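Local coordinates for protein putative primosome component (Streptococcus pyogenes serotype M3, PDB 2QGZ) that probably acts as a helicase loader in primosome assembly, delivering the replicative helicase to DNA with an IstB-like, P-loop ATP-binding domain, at residues Arg108-Ser113 with Gly181-Leu186; Ala103-Arg108 with Met172-Ser177; Glu235-Ile240 with Lys279-Arg284; Leu218-Ile223 with Thr251-Asn256; Val212-Val217 with Met245-Pro250. All coordinates share one frame; numbering follows the deposited sequence.

Contact 1 of 5, residues Arg108-Ser113 with Gly181-Leu186; sequences RIQLVS and GVSTTL
With CG of Leu186 anti to its carbonyl carbon (chi1 -58°) and CG of Leu111 set the same way, the two leucine side chains lie side by side and point in one direction from adjacent strands. These strands, 109-112 and 184-186, run parallel at one border of the central sheet of a P-loop NTPase fold; 109-112 is its outermost strand there within the chain. Leu186 CD1 is the shared atom, 3.5 Å from Leu111 CD2 and also 3.5 Å from Ile109 CG2. Ile109, Leu111 and Leu186, with the methyl of Thr184, suit this face, part of which helix 165-179 covers, Ile109 packing on His174 and Thr184 on Ala173. On the reverse face Gln110 lies beside Thr185, its CB close to the threonine OG1.

The backbones zip together in the alternating pattern of a parallel pair. Gln110 serves the neighbouring strand with both its groups: its N donates to Thr184 O at 2.8 Å, and its O accepts from Leu186 N, also at 2.8 Å. Thr184 N reaches Arg108 O at 3.2 Å, and Val112 N closes the far end on Leu186 O. The Gln110 chain bends at chi2 (62°), and its NE2 makes a weak bond, 3.0 Å, back to Arg108 O, giving that carbonyl a second donor.

Before the strand, the extended chain of Arg108 reaches Gly181 in the loop before strand 184-186, and its NH1 is bonded to Ser177. Arg108 CD lies 3.2 Å from Gly181 O, while Gly181 CA sits 4.0 Å above one face of the guanidinium, displaced toward the rim.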
# COMPACT_ATOMS: atom_id res chain seq x y z
N ARG A 108 -11.20 -0.28 11.50
CA ARG A 108 -9.79 -0.62 11.74
C ARG A 108 -8.93 -0.17 10.55
O ARG A 108 -7.70 -0.24 10.61
CB ARG A 108 -9.60 -2.13 11.90
CG ARG A 108 -10.35 -2.78 13.03
CD ARG A 108 -9.70 -4.11 13.37
NE ARG A 108 -10.43 -4.84 14.41
CZ ARG A 108 -11.57 -5.49 14.22
NH1 ARG A 108 -12.14 -5.52 13.01
NH2 ARG A 108 -12.15 -6.11 15.23
N ILE A 109 -9.58 0.28 9.49
CA ILE A 109 -8.89 0.72 8.28
C ILE A 109 -8.74 2.24 8.22
O ILE A 109 -9.66 2.95 7.84
CB ILE A 109 -9.65 0.26 7.01
CG1 ILE A 109 -9.75 -1.26 7.00
CG2 ILE A 109 -8.95 0.75 5.77
CD1 ILE A 109 -10.56 -1.80 5.84
N GLN A 110 -7.56 2.72 8.60
CA GLN A 110 -7.30 4.16 8.59
C GLN A 110 -7.02 4.66 7.18
O GLN A 110 -6.29 4.03 6.41
CB GLN A 110 -6.11 4.48 9.51
CG GLN A 110 -6.43 4.41 11.00
CD GLN A 110 -6.85 3.02 11.46
OE1 GLN A 110 -7.98 2.81 11.93
NE2 GLN A 110 -5.95 2.05 11.32
N LEU A 111 -7.60 5.81 6.84
CA LEU A 111 -7.42 6.41 5.52
C LEU A 111 -6.72 7.75 5.67
O LEU A 111 -6.93 8.47 6.64
CB LEU A 111 -8.76 6.64 4.83
CG LEU A 111 -9.72 5.48 4.58
CD1 LEU A 111 -10.97 6.03 3.92
CD2 LEU A 111 -9.06 4.43 3.69
N VAL A 112 -5.88 8.07 4.70
CA VAL A 112 -5.16 9.33 4.69
C VAL A 112 -5.24 9.89 3.28
O VAL A 112 -4.55 9.42 2.37
CB VAL A 112 -3.67 9.15 5.08
CG1 VAL A 112 -2.92 10.47 4.89
CG2 VAL A 112 -3.57 8.70 6.54
N SER A 113 -6.11 10.89 3.11
CA SER A 113 -6.31 11.55 1.83
C SER A 113 -6.85 10.62 0.75
O SER A 113 -6.39 10.63 -0.39
CB SER A 113 -4.99 12.18 1.37
OG SER A 113 -4.46 12.99 2.39
N GLY A 181 -7.48 -9.34 13.37
CA GLY A 181 -8.03 -8.10 13.91
C GLY A 181 -7.12 -6.92 13.65
O GLY A 181 -7.19 -5.90 14.33
N VAL A 182 -6.27 -7.06 12.64
CA VAL A 182 -5.28 -6.06 12.28
C VAL A 182 -5.77 -4.79 11.60
O VAL A 182 -6.67 -4.81 10.77
CB VAL A 182 -4.19 -6.71 11.39
CG1 VAL A 182 -4.84 -7.42 10.23
CG2 VAL A 182 -3.21 -5.65 10.91
N SER A 183 -5.14 -3.68 11.99
CA SER A 183 -5.45 -2.36 11.44
C SER A 183 -4.53 -2.14 10.25
O SER A 183 -3.39 -2.60 10.23
CB SER A 183 -5.19 -1.27 12.48
OG SER A 183 -5.99 -1.44 13.64
N THR A 184 -5.02 -1.42 9.25
CA THR A 184 -4.23 -1.13 8.07
C THR A 184 -4.43 0.34 7.78
O THR A 184 -5.48 0.90 8.10
CB THR A 184 -4.72 -1.95 6.84
OG1 THR A 184 -4.49 -3.35 7.06
CG2 THR A 184 -3.97 -1.52 5.58
N THR A 185 -3.43 0.97 7.18
CA THR A 185 -3.54 2.36 6.81
C THR A 185 -3.33 2.46 5.32
O THR A 185 -2.32 1.98 4.78
CB THR A 185 -2.49 3.24 7.51
OG1 THR A 185 -2.76 3.27 8.92
CG2 THR A 185 -2.56 4.67 6.98
N LEU A 186 -4.30 3.07 4.64
CA LEU A 186 -4.24 3.27 3.20
C LEU A 186 -3.92 4.75 3.06
O LEU A 186 -4.67 5.60 3.53
CB LEU A 186 -5.59 2.94 2.57
CG LEU A 186 -6.08 1.52 2.84
CD1 LEU A 186 -7.57 1.42 2.60
CD2 LEU A 186 -5.33 0.57 1.94

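Contact 2 of 5, residues Ala103-Arg108 with Met172-Ser177; sequences AAISER and MAHELS
A polar grip beside a small apolar touch joins Ile105 and Arg108 to Ser177 and His174, fastening the short, weakly bonded helix 104-107 to the later turns of helix 165-179. Ser177 is the centre. Its OG donates to Ile105 O at 2.5 Å, a short bond that arrives in the carbonyl plane on a lone pair. The same oxygen accepts from Arg108 NH1 at 3.0 Å, with an N-H...O angle of 155°, and it lies near the guanidinium plane. A serine suits the place: its small hydroxyl donates and accepts at once, close against Ile105 CB.

Ile105 CG1 stands between the backbone N and the carbonyl carbon (chi1 61°), the crowded position, and CD1 continues outward to 3.3 Å from His174 CE1, approaching the ring obliquely. The imidazole also meets the ring of His122; a phosphate about 5 Å away, probably from the crystallisation liquor, is not the one by the P-loop. Ser106 OG bonds to Arg119 O, tying the short helix to the loop after strand 109-112.

Helix 165-179 begins within the apparent Walker A sequence: a short helix before strand 109-112 packs on the probable P-loop helix of an IstB-like ATPase domain.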
# COMPACT_ATOMS: atom_id res chain seq x y z
N ALA A 103 -19.69 -2.75 11.60
CA ALA A 103 -18.91 -1.64 11.05
C ALA A 103 -17.61 -1.52 11.83
O ALA A 103 -16.89 -0.53 11.71
CB ALA A 103 -19.70 -0.34 11.16
N ALA A 104 -17.31 -2.55 12.62
CA ALA A 104 -16.10 -2.57 13.42
C ALA A 104 -14.88 -2.90 12.57
O ALA A 104 -13.81 -2.32 12.76
CB ALA A 104 -16.24 -3.59 14.55
N ILE A 105 -15.02 -3.83 11.63
CA ILE A 105 -13.90 -4.21 10.78
C ILE A 105 -13.54 -3.05 9.86
O ILE A 105 -12.38 -2.84 9.51
CB ILE A 105 -14.21 -5.46 9.92
CG1 ILE A 105 -15.40 -5.19 9.00
CG2 ILE A 105 -14.52 -6.65 10.82
CD1 ILE A 105 -15.84 -6.41 8.19
N SER A 106 -14.55 -2.28 9.49
CA SER A 106 -14.36 -1.14 8.61
C SER A 106 -13.58 -0.02 9.29
O SER A 106 -12.78 0.66 8.65
CB SER A 106 -15.72 -0.62 8.15
OG SER A 106 -15.57 0.46 7.25
N GLU A 107 -13.80 0.17 10.59
CA GLU A 107 -13.11 1.23 11.33
C GLU A 107 -11.63 0.97 11.63
O GLU A 107 -10.90 1.90 11.97
CB GLU A 107 -13.84 1.52 12.65
CG GLU A 107 -13.75 0.40 13.68
CD GLU A 107 -14.28 0.83 15.04
OE1 GLU A 107 -13.68 1.75 15.64
OE2 GLU A 107 -15.28 0.24 15.51
N ARG A 108 -11.20 -0.28 11.50
CA ARG A 108 -9.79 -0.62 11.74
C ARG A 108 -8.93 -0.17 10.55
O ARG A 108 -7.70 -0.24 10.61
CB ARG A 108 -9.60 -2.13 11.90
CG ARG A 108 -10.35 -2.78 13.03
CD ARG A 108 -9.70 -4.11 13.37
NE ARG A 108 -10.43 -4.84 14.41
CZ ARG A 108 -11.57 -5.49 14.22
NH1 ARG A 108 -12.14 -5.52 13.01
NH2 ARG A 108 -12.15 -6.11 15.23
N MET A 172 -7.75 -6.29 0.51
CA MET A 172 -6.87 -7.08 1.36
C MET A 172 -6.96 -6.51 2.78
O MET A 172 -7.04 -7.27 3.75
CB MET A 172 -5.42 -7.01 0.86
CG MET A 172 -4.43 -7.85 1.65
SD MET A 172 -2.69 -7.43 1.28
CE MET A 172 -2.60 -5.76 2.02
N ALA A 173 -6.95 -5.19 2.90
CA ALA A 173 -7.04 -4.54 4.21
C ALA A 173 -8.36 -4.87 4.91
O ALA A 173 -8.41 -5.06 6.12
CB ALA A 173 -6.90 -3.01 4.07
N HIS A 174 -9.43 -4.94 4.12
CA HIS A 174 -10.74 -5.24 4.67
C HIS A 174 -10.80 -6.68 5.17
O HIS A 174 -11.43 -6.96 6.18
CB HIS A 174 -11.81 -5.01 3.61
CG HIS A 174 -13.20 -4.96 4.17
ND1 HIS A 174 -13.89 -6.09 4.54
CD2 HIS A 174 -14.01 -3.91 4.44
CE1 HIS A 174 -15.08 -5.74 5.02
NE2 HIS A 174 -15.17 -4.42 4.97
N GLU A 175 -10.14 -7.59 4.46
CA GLU A 175 -10.13 -8.99 4.83
C GLU A 175 -9.23 -9.21 6.06
O GLU A 175 -9.50 -10.07 6.90
CB GLU A 175 -9.66 -9.83 3.65
CG GLU A 175 -9.94 -11.31 3.76
CD GLU A 175 -11.41 -11.66 3.65
OE1 GLU A 175 -12.19 -10.89 3.04
OE2 GLU A 175 -11.79 -12.74 4.16
N LEU A 176 -8.15 -8.43 6.15
CA LEU A 176 -7.23 -8.53 7.28
C LEU A 176 -7.95 -8.09 8.55
O LEU A 176 -7.75 -8.66 9.63
CB LEU A 176 -6.00 -7.66 7.07
CG LEU A 176 -4.82 -8.32 6.36
CD1 LEU A 176 -3.69 -7.32 6.20
CD2 LEU A 176 -4.37 -9.52 7.16
N SER A 177 -8.77 -7.06 8.43
CA SER A 177 -9.51 -6.57 9.58
C SER A 177 -10.62 -7.54 9.97
O SER A 177 -10.91 -7.69 11.14
CB SER A 177 -10.12 -5.20 9.27
OG SER A 177 -11.02 -4.84 10.29

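Contact 3 of 5, residues Glu235-Ile240 with Lys279-Arg284; sequences EVLQVI and KRVMER
Leu237 opens the contact from the first turn of helix 237-247: its CD1 lies 3.4 Å from Val281 CG2, the two side chains crossing at about a right angle. Leucine is long enough to bridge here, and it also packs on Ile223 and Phe189, so Val281 is added to an apolar cluster at the start of the helix.

Gln238 comes next and carries the polar part. Its chain bends at chi2 (-75°), and the amide oxygen OE1 faces the second segment. Helix 237-247 is the crossover helix of a beta-alpha-beta unit between strands 217-221 and 251-255, and Gln238 links it to helix 281-288, which leads into strand 289-293. Arg284 grips OE1 side-on with two nitrogens: NE at 2.7 Å, with an N-H...O angle of 158°, and NH2 at 3.0 Å. OE1 lies in the guanidinium plane, whereas NE approaches from above the amide plane and NH2 within it.

Arg280 takes a different stance. Its guanidinium is stacked on the Gln238 amide, the planes 8° apart, with OE1 3.2 Å above its centre. Two arginines at one neutral amide would probably polarise its C=O bond, although both also touch a crystal neighbour, which may influence where the exposed Arg280 lies.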
# COMPACT_ATOMS: atom_id res chain seq x y z
N GLU A 235 13.75 12.29 2.86
CA GLU A 235 13.82 12.53 4.29
C GLU A 235 12.62 11.98 5.05
O GLU A 235 12.71 11.67 6.23
CB GLU A 235 13.98 14.02 4.57
N VAL A 236 11.47 11.88 4.39
CA VAL A 236 10.28 11.37 5.05
C VAL A 236 10.01 9.92 4.64
O VAL A 236 9.92 9.03 5.48
CB VAL A 236 9.04 12.21 4.72
CG1 VAL A 236 7.85 11.72 5.53
CG2 VAL A 236 9.32 13.68 5.00
N LEU A 237 9.90 9.70 3.33
CA LEU A 237 9.64 8.36 2.82
C LEU A 237 10.81 7.44 3.19
O LEU A 237 10.61 6.32 3.65
CB LEU A 237 9.49 8.41 1.30
CG LEU A 237 8.73 7.31 0.55
CD1 LEU A 237 9.66 6.65 -0.45
CD2 LEU A 237 8.15 6.29 1.51
N GLN A 238 12.02 7.94 2.99
CA GLN A 238 13.23 7.18 3.28
C GLN A 238 13.27 6.72 4.73
O GLN A 238 13.60 5.58 5.02
CB GLN A 238 14.46 8.02 2.94
CG GLN A 238 15.73 7.23 2.67
CD GLN A 238 16.36 6.68 3.93
OE1 GLN A 238 16.90 5.57 3.94
NE2 GLN A 238 16.31 7.46 5.00
N VAL A 239 12.91 7.61 5.65
CA VAL A 239 12.95 7.26 7.07
C VAL A 239 11.82 6.31 7.45
O VAL A 239 12.03 5.37 8.22
CB VAL A 239 12.88 8.52 7.96
CG1 VAL A 239 13.11 8.15 9.43
CG2 VAL A 239 13.93 9.51 7.51
N ILE A 240 10.63 6.55 6.91
CA ILE A 240 9.50 5.68 7.20
C ILE A 240 9.83 4.28 6.71
O ILE A 240 9.64 3.31 7.43
CB ILE A 240 8.20 6.18 6.50
CG1 ILE A 240 7.64 7.39 7.24
CG2 ILE A 240 7.16 5.06 6.46
CD1 ILE A 240 6.44 8.01 6.55
N LYS A 279 18.76 7.18 -4.09
CA LYS A 279 18.85 5.86 -4.73
C LYS A 279 18.73 4.69 -3.75
O LYS A 279 18.52 3.55 -4.17
CB LYS A 279 20.14 5.73 -5.53
N ARG A 280 18.86 4.96 -2.46
CA ARG A 280 18.74 3.88 -1.49
C ARG A 280 17.29 3.75 -1.05
O ARG A 280 16.90 2.76 -0.43
CB ARG A 280 19.67 4.11 -0.28
CG ARG A 280 19.35 5.32 0.59
CD ARG A 280 20.06 5.16 1.94
NE ARG A 280 19.85 6.30 2.83
CZ ARG A 280 20.12 6.28 4.13
NH1 ARG A 280 20.60 5.18 4.70
NH2 ARG A 280 19.89 7.36 4.87
N VAL A 281 16.48 4.76 -1.36
CA VAL A 281 15.07 4.73 -1.03
C VAL A 281 14.43 3.67 -1.92
O VAL A 281 13.49 2.99 -1.52
CB VAL A 281 14.38 6.09 -1.30
CG1 VAL A 281 14.54 6.46 -2.76
CG2 VAL A 281 12.92 6.01 -0.94
N MET A 282 14.97 3.54 -3.13
CA MET A 282 14.47 2.57 -4.10
C MET A 282 14.88 1.15 -3.70
O MET A 282 14.19 0.18 -4.01
CB MET A 282 15.01 2.92 -5.49
CG MET A 282 14.20 2.37 -6.64
SD MET A 282 12.46 2.91 -6.61
CE MET A 282 11.65 1.33 -6.36
N GLU A 283 16.01 1.02 -3.00
CA GLU A 283 16.47 -0.29 -2.55
C GLU A 283 15.61 -0.78 -1.39
O GLU A 283 15.49 -1.98 -1.15
CB GLU A 283 17.95 -0.22 -2.13
N ARG A 284 15.01 0.16 -0.66
CA ARG A 284 14.15 -0.20 0.45
C ARG A 284 12.80 -0.68 -0.08
O ARG A 284 12.19 -1.59 0.49
CB ARG A 284 13.95 1.00 1.39
CG ARG A 284 15.22 1.45 2.10
CD ARG A 284 14.89 2.37 3.25
NE ARG A 284 16.07 2.97 3.87
CZ ARG A 284 16.94 2.33 4.64
NH1 ARG A 284 16.79 1.04 4.91
NH2 ARG A 284 17.97 2.99 5.15

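Contact 4 of 5, residues Leu218-Ile223 with Thr251-Asn256; sequences LILDDI and TFFTSN
Strands 218-221 and 251-255 run parallel, their axes approaching to 4.5 Å at an angle of 15°, with Leu218 opposite Thr251, Ile219 opposite Phe252 and Leu220 opposite Phe253. Phe252 N donates to Leu218 O at 2.8 Å, and Leu220 N and Thr254 N carry the pattern onward. At Asp222 the backbone takes a positive phi (31°), yet Ile223 N still bonds to Thr254 O at 2.9 Å, so the two chains stay joined past the regular pairing.

Mostly large apolar side chains line both faces, as befits the middle of a sheet covered by helices. On one, Ile219 CD1 packs 3.3 Å from Phe252 CB, and the phenyl ring meets Phe143 edge-to-face; the carbonyl oxygen of Leu218 lies at the edge of the Phe252 ring. On the other, Leu220 and Phe253 lie side by side, with Leu220 CD1 3.4 Å from Phe253 CE2, and Ile223 CD1 joins from further along.

Polar groups gather at the C-terminal end. Thr254 OG1 stands between its backbone N and carbonyl carbon (chi1 64°), from where it donates to Asp221 OD1 at 2.8 Å, coming from above the carboxylate plane. Asp222 N points to the same hydroxyl, but the modelled separation is too short to trust. The threonine probably helps position Asp221, which touches Ser166 of the apparent P-loop and is about 4 Å from a bound phosphate. An apolar strand leading into Asp221-Asp222 beside the P-loop is consistent with the Walker B motif, and the neighbouring strand leading into Asn256 with the sensor 1 strand of AAA+ ATPases.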
# COMPACT_ATOMS: atom_id res chain seq x y z
N LEU A 218 0.92 -1.09 6.13
CA LEU A 218 0.83 0.22 5.50
C LEU A 218 0.78 0.10 3.98
O LEU A 218 1.58 -0.63 3.37
CB LEU A 218 2.04 1.06 5.91
CG LEU A 218 2.14 2.45 5.28
CD1 LEU A 218 0.97 3.32 5.73
CD2 LEU A 218 3.46 3.09 5.68
N ILE A 219 -0.16 0.82 3.37
CA ILE A 219 -0.32 0.82 1.93
C ILE A 219 0.00 2.23 1.43
O ILE A 219 -0.67 3.19 1.80
CB ILE A 219 -1.79 0.52 1.51
CG1 ILE A 219 -2.30 -0.77 2.17
CG2 ILE A 219 -1.89 0.49 -0.01
CD1 ILE A 219 -1.58 -2.02 1.76
N LEU A 220 1.03 2.36 0.59
CA LEU A 220 1.40 3.67 0.04
C LEU A 220 0.87 3.75 -1.40
O LEU A 220 1.53 3.31 -2.34
CB LEU A 220 2.92 3.84 0.07
CG LEU A 220 3.54 3.74 1.47
CD1 LEU A 220 5.04 3.78 1.37
CD2 LEU A 220 3.05 4.88 2.34
N ASP A 221 -0.33 4.31 -1.56
CA ASP A 221 -0.97 4.44 -2.87
C ASP A 221 -0.27 5.40 -3.83
O ASP A 221 0.14 6.49 -3.47
CB ASP A 221 -2.43 4.83 -2.71
CG ASP A 221 -3.14 5.01 -4.04
OD1 ASP A 221 -3.12 4.08 -4.87
OD2 ASP A 221 -3.74 6.09 -4.25
N ASP A 222 -0.18 4.94 -5.08
CA ASP A 222 0.48 5.60 -6.19
C ASP A 222 1.68 6.46 -5.84
O ASP A 222 1.67 7.69 -5.94
CB ASP A 222 -0.51 6.37 -7.09
CG ASP A 222 -0.96 7.68 -6.50
OD1 ASP A 222 -1.39 8.56 -7.28
OD2 ASP A 222 -0.89 7.82 -5.26
N ILE A 223 2.73 5.77 -5.42
CA ILE A 223 3.98 6.41 -5.09
C ILE A 223 4.48 6.90 -6.46
O ILE A 223 4.05 6.39 -7.50
CB ILE A 223 4.95 5.38 -4.48
CG1 ILE A 223 6.21 6.08 -3.99
CG2 ILE A 223 5.25 4.29 -5.50
CD1 ILE A 223 7.16 5.15 -3.26
N THR A 251 4.81 -3.66 4.11
CA THR A 251 4.54 -2.40 3.43
C THR A 251 4.20 -2.66 1.98
O THR A 251 4.92 -3.38 1.28
CB THR A 251 5.78 -1.51 3.53
OG1 THR A 251 6.18 -1.42 4.91
CG2 THR A 251 5.50 -0.12 2.98
N PHE A 252 3.09 -2.09 1.52
CA PHE A 252 2.66 -2.27 0.14
C PHE A 252 2.73 -0.94 -0.61
O PHE A 252 2.85 0.11 -0.00
CB PHE A 252 1.22 -2.79 0.09
CG PHE A 252 1.03 -4.13 0.74
CD1 PHE A 252 1.22 -4.29 2.11
CD2 PHE A 252 0.65 -5.23 -0.02
CE1 PHE A 252 1.03 -5.54 2.72
CE2 PHE A 252 0.45 -6.49 0.58
CZ PHE A 252 0.65 -6.64 1.95
N PHE A 253 2.66 -1.00 -1.94
CA PHE A 253 2.69 0.19 -2.77
C PHE A 253 1.88 -0.04 -4.04
O PHE A 253 1.63 -1.18 -4.42
CB PHE A 253 4.12 0.53 -3.24
CG PHE A 253 5.16 0.51 -2.17
CD1 PHE A 253 5.69 -0.70 -1.71
CD2 PHE A 253 5.67 1.71 -1.65
CE1 PHE A 253 6.71 -0.72 -0.75
CE2 PHE A 253 6.69 1.71 -0.69
CZ PHE A 253 7.21 0.49 -0.24
N THR A 254 1.48 1.04 -4.69
CA THR A 254 0.79 0.95 -5.98
C THR A 254 1.50 2.04 -6.79
O THR A 254 1.95 3.05 -6.23
CB THR A 254 -0.71 1.29 -5.92
OG1 THR A 254 -0.86 2.65 -5.54
CG2 THR A 254 -1.44 0.40 -4.93
N SER A 255 1.59 1.87 -8.09
CA SER A 255 2.28 2.87 -8.89
C SER A 255 1.96 2.71 -10.38
O SER A 255 1.45 1.67 -10.80
CB SER A 255 3.79 2.75 -8.66
OG SER A 255 4.53 3.69 -9.42
N ASN A 256 2.26 3.74 -11.16
CA ASN A 256 2.05 3.69 -12.61
C ASN A 256 3.34 3.17 -13.24
O ASN A 256 3.35 2.80 -14.42
CB ASN A 256 1.74 5.08 -13.17
CG ASN A 256 0.40 5.61 -12.70
OD1 ASN A 256 -0.62 4.96 -12.87
ND2 ASN A 256 0.41 6.81 -12.12

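Contact 5 of 5, residues Val212-Val217 with Met245-Pro250; sequences VKNVPV and MLEELP
Leu249 meets Lys213 and Pro250 meets Pro216 mainly by van der Waals contact of their carbons with oxygens of 213-216; no hydrogen bond spans the segments. With CG anti to the carbonyl carbon (chi1 -63°), Leu249 extends one methyl into the bend 213-215: CD1 lies 3.6 Å from Lys213 O, 3.8 Å from Asn214 OD1 and 4.0 Å from Val215 O. A methyl among three oxygens is tolerable because each has a polar partner, Arg244 NH1 for the two carbonyls and Tyr243 OH for the amide. Next in the chain, Pro250 sets CD 3.2 Å from Pro216 O. Lacking an N-H, Pro250 cannot donate to that oxygen; CD makes a close carbon-oxygen contact instead. Val217 CG2 and Pro250 CB meet more loosely at 4.5 Å, where the strands begin.

The polar side chains approach without bonding. Asn214 OD1 and Glu247 OE1 are 3.8 Å apart, with amide and carboxylate planes 76° apart. Lys213 turns to other partners, a salt bridge with Asp210 and a cation-pi contact with Tyr243.

Helix 237-247 ends in a Schellman motif at Glu248, whose phi is positive (53°), with two bonds back into the last turn, one from its N to Met245 O at 3.2 Å. Two helix-to-strand turns lie side by side, each with a proline ahead of its strand, at the N-terminal edge of neighbouring parallel strands in an alpha/beta P-loop fold.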
# COMPACT_ATOMS: atom_id res chain seq x y z
N VAL A 212 1.63 6.86 11.11
CA VAL A 212 1.80 6.11 9.88
C VAL A 212 2.93 5.08 9.87
O VAL A 212 2.75 3.97 9.37
CB VAL A 212 2.00 7.11 8.71
CG1 VAL A 212 2.70 6.45 7.54
CG2 VAL A 212 0.65 7.66 8.28
N LYS A 213 4.08 5.42 10.44
CA LYS A 213 5.21 4.50 10.40
C LYS A 213 5.10 3.24 11.25
O LYS A 213 5.75 2.25 10.94
CB LYS A 213 6.51 5.23 10.74
CG LYS A 213 6.66 5.67 12.18
CD LYS A 213 8.10 6.09 12.43
CE LYS A 213 8.30 6.75 13.78
NZ LYS A 213 7.81 5.90 14.90
N ASN A 214 4.30 3.26 12.31
CA ASN A 214 4.22 2.07 13.14
C ASN A 214 2.96 1.22 12.98
O ASN A 214 2.75 0.28 13.74
CB ASN A 214 4.41 2.44 14.62
CG ASN A 214 4.80 1.23 15.48
OD1 ASN A 214 5.74 0.50 15.16
ND2 ASN A 214 4.07 1.01 16.59
N VAL A 215 2.12 1.53 11.99
CA VAL A 215 0.92 0.72 11.79
C VAL A 215 1.32 -0.68 11.32
O VAL A 215 2.29 -0.85 10.59
CB VAL A 215 -0.04 1.36 10.76
CG1 VAL A 215 -0.53 2.70 11.30
CG2 VAL A 215 0.66 1.52 9.41
N PRO A 216 0.57 -1.70 11.73
CA PRO A 216 0.86 -3.09 11.35
C PRO A 216 1.05 -3.33 9.86
O PRO A 216 1.96 -4.06 9.46
CB PRO A 216 -0.34 -3.85 11.90
CG PRO A 216 -0.70 -3.05 13.12
CD PRO A 216 -0.62 -1.64 12.60
N VAL A 217 0.20 -2.73 9.05
CA VAL A 217 0.26 -2.88 7.60
C VAL A 217 0.01 -1.51 6.99
O VAL A 217 -0.99 -0.87 7.29
CB VAL A 217 -0.81 -3.84 7.08
CG1 VAL A 217 -0.76 -3.91 5.58
CG2 VAL A 217 -0.61 -5.21 7.67
N MET A 245 11.59 -1.32 7.72
CA MET A 245 12.50 -2.42 7.38
C MET A 245 13.02 -3.03 8.69
O MET A 245 12.94 -4.24 8.89
CB MET A 245 13.68 -1.93 6.53
CG MET A 245 13.50 -2.13 5.02
SD MET A 245 14.83 -1.48 3.97
CE MET A 245 16.08 -2.71 4.27
N LEU A 246 13.53 -2.18 9.57
CA LEU A 246 14.06 -2.64 10.86
C LEU A 246 12.99 -3.26 11.73
O LEU A 246 13.23 -4.26 12.39
CB LEU A 246 14.71 -1.48 11.62
CG LEU A 246 16.09 -1.02 11.18
CD1 LEU A 246 16.40 0.33 11.79
CD2 LEU A 246 17.12 -2.05 11.61
N GLU A 247 11.80 -2.67 11.73
CA GLU A 247 10.70 -3.17 12.54
C GLU A 247 9.94 -4.35 11.91
O GLU A 247 9.00 -4.87 12.51
CB GLU A 247 9.72 -2.03 12.81
CG GLU A 247 10.15 -1.04 13.88
CD GLU A 247 9.61 -1.44 15.24
OE1 GLU A 247 8.51 -2.04 15.29
OE2 GLU A 247 10.27 -1.14 16.27
N GLU A 248 10.35 -4.76 10.72
CA GLU A 248 9.69 -5.88 10.03
C GLU A 248 8.18 -5.67 9.93
O GLU A 248 7.40 -6.51 10.36
CB GLU A 248 9.99 -7.21 10.74
CG GLU A 248 11.47 -7.51 10.90
CD GLU A 248 11.75 -8.80 11.67
OE1 GLU A 248 11.08 -9.05 12.70
OE2 GLU A 248 12.65 -9.56 11.25
N LEU A 249 7.78 -4.53 9.38
CA LEU A 249 6.38 -4.22 9.21
C LEU A 249 6.03 -4.24 7.71
O LEU A 249 6.61 -3.49 6.92
CB LEU A 249 6.07 -2.85 9.84
CG LEU A 249 6.29 -2.71 11.36
CD1 LEU A 249 6.09 -1.26 11.78
CD2 LEU A 249 5.32 -3.59 12.13
N PRO A 250 5.10 -5.11 7.30
CA PRO A 250 4.65 -5.28 5.91
C PRO A 250 4.26 -3.94 5.29
O PRO A 250 3.47 -3.19 5.85
CB PRO A 250 3.45 -6.20 6.04
CG PRO A 250 3.75 -6.99 7.30
CD PRO A 250 4.27 -5.92 8.21

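In the fold
Contacts 1, 4 and 5 follow one parallel sheet. Strand 184-188 of contact 1 adjoins strand 217-221 of contact 4, Thr185 O lying 2.8 Å from Ile219 N, a probable hydrogen bond; contact 5 joins the turns entering the two strands of contact 4. Contact 2 shares Arg108 with contact 1, and its helix reaches contact 4, with Met172 SD 3.4 Å from Phe252 CE2. Contact 3 is on the other side of the chain's centre, about 28 Å from contact 2 between centres, but Leu237 packs on Leu220 and Ile223 of contact 4. A phosphate near Asp221 of contact 4 probably marks the nucleotide pocket; that near His174 of contact 2 is a different, distant ion.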